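Local coordinates for glycoside hydrolase family 31 (Trueperella pyogenes, PDB 5I0F), which degrades cycloalternan, probably by hydrolysing its glucosidic linkages through a covalent glycosyl-enzyme intermediate, at residues S308-Q313 with A371-E376; E312-H317 with R380-I385; V327-W332 with G365-P370. All coordinates share one frame; numbering follows the deposited sequence.

Contact 1 of 3, residues S308-Q313 with A371-E376; sequences SLVMEQ and AGMIRE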
# COMPACT_ATOMS: atom_id res chain seq x y z
N SER A 308 12.56 -15.64 24.03
CA SER A 308 11.94 -16.91 24.36
C SER A 308 10.77 -17.26 23.44
O SER A 308 10.67 -18.40 22.97
CB SER A 308 11.45 -16.90 25.82
OG SER A 308 10.97 -18.16 26.17
N LEU A 309 9.89 -16.30 23.18
CA LEU A 309 8.73 -16.58 22.31
C LEU A 309 9.14 -16.88 20.86
O LEU A 309 8.55 -17.75 20.22
CB LEU A 309 7.71 -15.46 22.37
CG LEU A 309 6.96 -15.40 23.70
CD1 LEU A 309 6.33 -14.02 23.89
CD2 LEU A 309 5.91 -16.51 23.79
N VAL A 310 10.15 -16.17 20.35
CA VAL A 310 10.63 -16.40 18.98
C VAL A 310 11.22 -17.81 18.88
O VAL A 310 10.85 -18.60 17.99
CB VAL A 310 11.65 -15.34 18.52
CG1 VAL A 310 12.27 -15.75 17.19
CG2 VAL A 310 11.00 -13.97 18.40
N MET A 311 12.11 -18.12 19.81
CA MET A 311 12.83 -19.38 19.75
C MET A 311 11.91 -20.57 19.97
O MET A 311 12.13 -21.61 19.37
CB MET A 311 13.98 -19.37 20.75
CG MET A 311 15.07 -18.37 20.39
SD MET A 311 15.80 -18.61 18.75
CE MET A 311 16.75 -20.10 19.01
N GLU A 312 10.88 -20.42 20.81
CA GLU A 312 9.87 -21.48 21.00
C GLU A 312 9.22 -21.88 19.66
O GLU A 312 9.03 -23.08 19.37
CB GLU A 312 8.79 -21.04 22.02
CG GLU A 312 7.56 -21.96 22.09
CD GLU A 312 6.46 -21.48 23.04
OE1 GLU A 312 6.40 -20.28 23.38
OE2 GLU A 312 5.62 -22.34 23.44
N GLN A 313 8.87 -20.88 18.86
CA GLN A 313 8.26 -21.13 17.57
C GLN A 313 9.23 -21.72 16.54
O GLN A 313 8.85 -22.62 15.80
CB GLN A 313 7.59 -19.87 17.05
CG GLN A 313 6.44 -19.39 17.96
CD GLN A 313 5.39 -20.43 18.23
OE1 GLN A 313 5.07 -21.30 17.40
NE2 GLN A 313 4.84 -20.38 19.44
N ALA A 371 22.12 -10.90 19.64
CA ALA A 371 23.17 -11.34 18.73
C ALA A 371 23.27 -12.88 18.74
O ALA A 371 23.45 -13.47 17.69
CB ALA A 371 24.52 -10.72 19.08
N GLY A 372 23.12 -13.50 19.91
CA GLY A 372 23.09 -14.96 20.06
C GLY A 372 21.90 -15.65 19.39
O GLY A 372 22.06 -16.68 18.75
N MET A 373 20.72 -15.07 19.53
CA MET A 373 19.55 -15.51 18.75
C MET A 373 19.84 -15.52 17.24
O MET A 373 19.65 -16.54 16.57
CB MET A 373 18.34 -14.62 19.06
CG MET A 373 17.14 -14.94 18.20
SD MET A 373 15.82 -13.80 18.55
CE MET A 373 16.40 -12.24 17.89
N ILE A 374 20.34 -14.41 16.72
CA ILE A 374 20.57 -14.29 15.28
C ILE A 374 21.64 -15.30 14.80
O ILE A 374 21.45 -15.97 13.79
CB ILE A 374 20.90 -12.83 14.87
CG1 ILE A 374 19.69 -11.92 15.19
CG2 ILE A 374 21.21 -12.75 13.37
CD1 ILE A 374 20.01 -10.47 15.46
N ARG A 375 22.74 -15.41 15.54
CA ARG A 375 23.78 -16.36 15.20
C ARG A 375 23.22 -17.80 15.14
O ARG A 375 23.48 -18.55 14.21
CB ARG A 375 24.94 -16.27 16.21
CG ARG A 375 26.09 -17.24 15.99
CD ARG A 375 27.06 -17.29 17.18
NE ARG A 375 26.42 -17.89 18.35
CZ ARG A 375 26.14 -17.28 19.51
NH1 ARG A 375 26.50 -16.01 19.74
NH2 ARG A 375 25.52 -17.96 20.47
N GLU A 376 22.45 -18.17 16.16
CA GLU A 376 21.92 -19.51 16.24
C GLU A 376 20.87 -19.77 15.18
O GLU A 376 20.83 -20.86 14.61
CB GLU A 376 21.37 -19.83 17.65
CG GLU A 376 22.44 -19.86 18.74
CD GLU A 376 23.61 -20.81 18.47
OE1 GLU A 376 23.36 -21.97 18.05
OE2 GLU A 376 24.78 -20.40 18.70
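Met-311 and Met-373 meet between two neighbouring helices, 307-320 and 370-379, on the outer layer of the (beta/alpha)8 (TIM) barrel that carries the catalytic machinery of family 31 glycoside hydrolases. Their CA atoms are 7.8 Å apart, and both CB atoms are directed at the other helix, so the interface is made by the side chains, chiefly the two long thioethers. The two chains cross obliquely, the sulfur SD of Met-311 coming 3.9 Å from the methylene CG of Met-373. Their shapes differ. Met-373 has CG anti to its backbone N (chi1 175°) and runs straight as far as SD before bending at chi3, which turns its methyl end inward to pack on Ile-329 of the barrel strand. Met-311 is bent at both chi2 and chi3 and carries its methyl toward Arg-380, at the outer side of the interface. Methionine suits both places because its flexible thioether can be folded to fit its neighbours, and sulfur makes favourable dispersion contacts. Val-310, one residue before Met-311, is compact and beta-branched. Its CG1 lies 4.3 Å from SD of Met-373, while the same side chain also packs on Ile-329, so it links the helix pair to the barrel wall. At the outer margin Glu-376 starts toward helix 307-320, but its carboxylate turns away from it round its own helix, to the Arg-375 guanidinium, which grips it side-on: Glu-376 OE2 receives Arg-375 NE at 3.0 Å and Arg-375 NH2 at 3.1 Å.

Contact 2 of 3, residues E312-H317 with R380-I385; sequences EQMDRH and RGIRVI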
# COMPACT_ATOMS: atom_id res chain seq x y z
N GLU A 312 10.88 -20.42 20.81
CA GLU A 312 9.87 -21.48 21.00
C GLU A 312 9.22 -21.88 19.66
O GLU A 312 9.03 -23.08 19.37
CB GLU A 312 8.79 -21.04 22.02
CG GLU A 312 7.56 -21.96 22.09
CD GLU A 312 6.46 -21.48 23.04
OE1 GLU A 312 6.40 -20.28 23.38
OE2 GLU A 312 5.62 -22.34 23.44
N GLN A 313 8.87 -20.88 18.86
CA GLN A 313 8.26 -21.13 17.57
C GLN A 313 9.23 -21.72 16.54
O GLN A 313 8.85 -22.62 15.80
CB GLN A 313 7.59 -19.87 17.05
CG GLN A 313 6.44 -19.39 17.96
CD GLN A 313 5.39 -20.43 18.23
OE1 GLN A 313 5.07 -21.30 17.40
NE2 GLN A 313 4.84 -20.38 19.44
N MET A 314 10.48 -21.25 16.56
CA MET A 314 11.50 -21.82 15.67
C MET A 314 11.79 -23.28 16.06
O MET A 314 11.89 -24.15 15.19
CB MET A 314 12.78 -20.99 15.68
CG MET A 314 12.60 -19.54 15.23
SD MET A 314 11.96 -19.38 13.56
CE MET A 314 10.21 -19.24 13.87
N ASP A 315 11.86 -23.57 17.36
CA ASP A 315 12.05 -24.97 17.81
C ASP A 315 10.83 -25.82 17.41
O ASP A 315 10.98 -26.97 17.01
CB ASP A 315 12.29 -25.07 19.32
CG ASP A 315 13.60 -24.44 19.78
OD1 ASP A 315 14.51 -24.14 18.93
OD2 ASP A 315 13.74 -24.25 21.01
N ARG A 316 9.63 -25.25 17.48
CA ARG A 316 8.43 -26.01 17.09
C ARG A 316 8.42 -26.33 15.59
O ARG A 316 8.15 -27.46 15.21
CB ARG A 316 7.15 -25.31 17.53
CG ARG A 316 5.88 -26.13 17.36
CD ARG A 316 5.78 -27.29 18.32
NE ARG A 316 4.54 -28.04 18.16
CZ ARG A 316 3.38 -27.76 18.76
NH1 ARG A 316 2.32 -28.52 18.51
NH2 ARG A 316 3.25 -26.74 19.62
N HIS A 317 8.76 -25.35 14.75
CA HIS A 317 8.94 -25.61 13.32
C HIS A 317 9.89 -26.81 13.09
O HIS A 317 9.58 -27.73 12.33
CB HIS A 317 9.45 -24.37 12.60
CG HIS A 317 8.36 -23.47 12.12
ND1 HIS A 317 7.60 -23.77 11.02
CD2 HIS A 317 7.87 -22.31 12.62
CE1 HIS A 317 6.68 -22.84 10.86
NE2 HIS A 317 6.83 -21.92 11.81
N ARG A 380 20.96 -22.53 11.83
CA ARG A 380 19.84 -23.34 11.39
C ARG A 380 19.32 -23.00 10.00
O ARG A 380 18.32 -23.58 9.57
CB ARG A 380 18.69 -23.19 12.37
CG ARG A 380 19.01 -23.54 13.79
CD ARG A 380 17.70 -23.61 14.53
NE ARG A 380 17.87 -23.52 15.95
CZ ARG A 380 16.87 -23.60 16.82
NH1 ARG A 380 15.62 -23.76 16.40
NH2 ARG A 380 17.13 -23.53 18.12
N GLY A 381 19.95 -22.08 9.28
CA GLY A 381 19.48 -21.68 7.97
C GLY A 381 18.26 -20.77 7.97
O GLY A 381 17.53 -20.76 7.00
N ILE A 382 18.05 -20.00 9.04
CA ILE A 382 16.91 -19.09 9.16
C ILE A 382 17.45 -17.66 9.19
O ILE A 382 18.33 -17.34 10.00
CB ILE A 382 16.11 -19.38 10.46
CG1 ILE A 382 15.58 -20.82 10.45
CG2 ILE A 382 14.95 -18.41 10.61
CD1 ILE A 382 15.03 -21.29 11.78
N ARG A 383 16.89 -16.80 8.34
CA ARG A 383 17.25 -15.37 8.32
C ARG A 383 16.28 -14.55 9.18
O ARG A 383 15.16 -14.99 9.44
CB ARG A 383 17.31 -14.84 6.89
CG ARG A 383 18.64 -15.12 6.20
CD ARG A 383 18.79 -16.57 5.76
NE ARG A 383 20.06 -16.74 5.02
CZ ARG A 383 20.43 -17.87 4.41
NH1 ARG A 383 19.65 -18.94 4.41
NH2 ARG A 383 21.60 -17.91 3.78
N VAL A 384 16.73 -13.38 9.64
CA VAL A 384 15.98 -12.59 10.62
C VAL A 384 15.67 -11.21 10.06
O VAL A 384 16.57 -10.49 9.62
CB VAL A 384 16.77 -12.48 11.96
CG1 VAL A 384 16.01 -11.63 12.99
CG2 VAL A 384 17.06 -13.86 12.53
N ILE A 385 14.39 -10.84 10.06
CA ILE A 385 13.91 -9.54 9.55
C ILE A 385 13.28 -8.74 10.71
O ILE A 385 12.47 -9.29 11.43
CB ILE A 385 12.83 -9.76 8.46
CG1 ILE A 385 13.35 -10.65 7.32
CG2 ILE A 385 12.28 -8.44 7.94
CD1 ILE A 385 14.38 -10.05 6.43
O HOH W 1 14.56 -24.03 13.79
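Arg-380 reaches across to Asp-315 from the point where helix 370-379 gives way, through a Schellman motif, to the third strand of the TIM barrel. Gly-381 takes the positive phi of that motif, which glycine adopts without strain. The guanidinium is presented end-on, and Asp-315 OD1 accepts two bonds, each 2.8 Å long, from Arg-380 NH1 and NH2. The oxygen lies in the guanidinium plane between the two nitrogens and is met nearly along its C-O axis; sharing one acceptor leaves both bonds bent, with N-H...O angles of 142° at NH1 and 141° at NH2. The carboxylate and guanidinium planes are nearly coplanar, 18° apart. Extended from CG to NE, the arginine carries its guanidinium from the end of one helix to the acid on the other. Its NH1 has a further partner, a water 2.8 Å away lying at the guanidinium edge. That water in turn donates to the helix carbonyl Met-314 O at 3.0 Å, so one nitrogen serves both the acid and, indirectly, the backbone. Arg-318 adds a long, weak ion pair to Asp-315 OD1, and its guanidinium also comes close to that of Arg-380, two like charges beside a single acid. Beneath the ion pair the contact becomes apolar: Met-314, bent at chi2 and chi3, sets its SD 4.0 Å from CD1 of Ile-382.

Contact 3 of 3, residues V327-W332 with G365-P370; sequences VVIEAW and GAWPDP. With BGC (beta-D-glucopyranose), chain C; GLC (alpha-D-glucopyranose), chain B.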
# COMPACT_ATOMS: atom_id res chain seq x y z
N VAL A 327 12.32 -15.57 9.68
CA VAL A 327 11.47 -15.14 10.78
C VAL A 327 11.45 -13.63 10.81
O VAL A 327 12.51 -12.98 10.76
CB VAL A 327 11.87 -15.77 12.13
CG1 VAL A 327 13.28 -15.40 12.56
CG2 VAL A 327 10.83 -15.41 13.21
N VAL A 328 10.24 -13.06 10.81
CA VAL A 328 10.04 -11.63 11.01
C VAL A 328 9.71 -11.40 12.49
O VAL A 328 8.87 -12.11 13.05
CB VAL A 328 8.87 -11.10 10.13
CG1 VAL A 328 8.70 -9.60 10.29
CG2 VAL A 328 9.12 -11.47 8.66
N ILE A 329 10.38 -10.42 13.12
CA ILE A 329 10.09 -10.02 14.48
C ILE A 329 9.65 -8.56 14.41
O ILE A 329 10.40 -7.71 13.92
CB ILE A 329 11.33 -10.16 15.41
CG1 ILE A 329 11.99 -11.53 15.22
CG2 ILE A 329 10.90 -9.95 16.87
CD1 ILE A 329 13.31 -11.71 15.94
N GLU A 330 8.42 -8.31 14.86
CA GLU A 330 7.83 -6.98 14.86
C GLU A 330 7.99 -6.28 16.17
O GLU A 330 8.46 -5.13 16.20
CB GLU A 330 6.34 -7.06 14.47
CG GLU A 330 6.13 -7.58 13.08
CD GLU A 330 4.77 -7.24 12.51
OE1 GLU A 330 3.77 -7.20 13.30
OE2 GLU A 330 4.71 -7.04 11.27
N ALA A 331 7.62 -6.96 17.25
CA ALA A 331 7.70 -6.43 18.61
C ALA A 331 9.05 -6.83 19.23
O ALA A 331 9.10 -7.65 20.12
CB ALA A 331 6.54 -6.94 19.45
N TRP A 332 10.12 -6.24 18.71
CA TRP A 332 11.49 -6.46 19.14
C TRP A 332 12.05 -5.30 19.96
O TRP A 332 13.00 -5.50 20.75
CB TRP A 332 12.42 -6.70 17.92
CG TRP A 332 12.54 -5.56 16.99
CD1 TRP A 332 11.72 -5.27 15.95
CD2 TRP A 332 13.53 -4.53 17.03
NE1 TRP A 332 12.14 -4.11 15.33
CE2 TRP A 332 13.25 -3.64 15.97
CE3 TRP A 332 14.63 -4.28 17.85
CZ2 TRP A 332 14.04 -2.51 15.70
CZ3 TRP A 332 15.42 -3.14 17.58
CH2 TRP A 332 15.12 -2.29 16.51
N GLY A 365 15.79 -9.90 31.01
CA GLY A 365 15.03 -9.05 30.10
C GLY A 365 14.42 -9.82 28.94
O GLY A 365 14.58 -11.03 28.82
N ALA A 366 13.69 -9.10 28.09
CA ALA A 366 12.96 -9.73 27.01
C ALA A 366 13.90 -10.32 25.95
O ALA A 366 13.56 -11.34 25.34
CB ALA A 366 12.01 -8.74 26.36
N TRP A 367 15.07 -9.69 25.76
CA TRP A 367 16.08 -10.12 24.79
C TRP A 367 17.47 -10.21 25.46
O TRP A 367 18.26 -9.28 25.38
CB TRP A 367 16.12 -9.17 23.57
CG TRP A 367 14.74 -8.95 22.98
CD1 TRP A 367 13.87 -7.98 23.32
CD2 TRP A 367 14.10 -9.75 21.99
NE1 TRP A 367 12.71 -8.12 22.61
CE2 TRP A 367 12.83 -9.19 21.77
CE3 TRP A 367 14.47 -10.88 21.25
CZ2 TRP A 367 11.91 -9.74 20.88
CZ3 TRP A 367 13.57 -11.41 20.34
CH2 TRP A 367 12.30 -10.85 20.17
N PRO A 368 17.77 -11.34 26.14
CA PRO A 368 19.04 -11.45 26.86
C PRO A 368 20.28 -11.54 25.97
O PRO A 368 21.36 -11.23 26.44
CB PRO A 368 18.87 -12.73 27.71
CG PRO A 368 17.80 -13.49 27.04
CD PRO A 368 16.88 -12.48 26.43
N ASP A 369 20.13 -11.93 24.71
CA ASP A 369 21.29 -12.00 23.80
C ASP A 369 20.78 -12.01 22.34
O ASP A 369 20.75 -13.05 21.69
CB ASP A 369 22.10 -13.26 24.15
CG ASP A 369 23.46 -13.34 23.46
OD1 ASP A 369 23.78 -12.52 22.57
OD2 ASP A 369 24.21 -14.28 23.79
N PRO A 370 20.35 -10.83 21.83
CA PRO A 370 19.82 -10.83 20.47
C PRO A 370 20.86 -11.27 19.44
O PRO A 370 20.51 -11.99 18.50
CB PRO A 370 19.35 -9.37 20.26
CG PRO A 370 20.00 -8.58 21.34
CD PRO A 370 20.23 -9.52 22.48
C2 BGC C . 1.35 -4.11 9.25
C3 BGC C . 1.07 -5.37 10.08
C4 BGC C . 1.86 -5.31 11.38
C5 BGC C . 1.55 -4.01 12.15
C6 BGC C . 2.51 -3.89 13.33
C1 BGC C . 2.01 -2.89 9.95
O2 BGC C . 0.55 -3.86 8.08
O3 BGC C . 1.40 -6.54 9.33
O4 BGC C . 1.57 -6.45 12.21
O5 BGC C . 1.64 -2.81 11.34
O6 BGC C . 2.12 -2.82 14.20
C1 GLC B . 1.97 -3.22 15.57
C2 GLC B . 1.33 -2.09 16.38
C3 GLC B . 2.31 -0.95 16.63
C4 GLC B . 3.62 -1.50 17.19
C5 GLC B . 4.19 -2.56 16.24
C6 GLC B . 5.51 -3.15 16.73
O2 GLC B . 0.18 -1.58 15.71
O3 GLC B . 1.74 0.00 17.53
O4 GLC B . 4.56 -0.42 17.35
O5 GLC B . 3.23 -3.61 16.12
O6 GLC B . 5.31 -3.85 17.95
O HOH W 2 10.03 -6.84 22.78
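Trp-367 lays its indole against Ile-329 and the backbone of Ala-331 and Trp-332, at the C-terminal end of the second TIM-barrel strand, the end that carries the active site in this fold. The apolar part of the contact depends on this ring: chi1 -51° with chi2 91° turns its six-membered ring to the strand. There CG2 of Ile-329, arriving from the opposite direction, lies 3.7 Å from CH2 of Trp-367, and CB of Trp-332 is 4.3 Å from CZ2. A large flat tryptophan suits this place because it can cover both the end of a strand and the turn beyond it.

Among the polar groups, Ala-331 O and a water lie at the ring edge, the carbonyl 3.6 Å from CZ2. Trp-332 O approaches obliquely, within 3.2 Å of NE1, but the angle is too poor for a hydrogen bond. Instead NE1 donates to the water, 3.0 Å away, which is also bonded to Ala-331 O.

Ligand contacts lie across the turn, where Glu-330 and Ala-331 line the glycan pocket. Glu-330 OE1 accepts from O4 of the bound beta-glucose at 2.6 Å, and Lys-465 and Asn-302 hold its carboxylate. Ala-331 centres an inverse gamma turn; its CB lies 3.6 Å from O6 of the bound alpha-glucose, and so small a side chain is consistent with this close approach.

Around this core, strand 326-329 pairs with strand 383-388, Trp-332 NE1 bonds Trp-387 O, and Trp-367 is packed by Val-310 of helix 307-320 and Met-373 of helix 370-379.

Overall arrangement
From the N terminus, the chain enters helix 307-320, passes through barrel strand 326-329, makes a long excursion and returns in helix 370-379 before strand 383-388. Strand 326-329, helix 370-379 and strand 383-388 form a beta-alpha-beta crossover, the two strands being parallel neighbours in the barrel. Contact 3 closes the excursion by bringing its end back onto the turn beyond the strand. Its loop lies wholly within the larger loops closed by contacts 1 and 2. Those two cross: both start on helix 307-320, sharing Glu-312 and Gln-313, but contact 1 starts and ends earlier than contact 2. Contacts 1 and 3 share one packed layer, while strand pairing joins contacts 2 and 3.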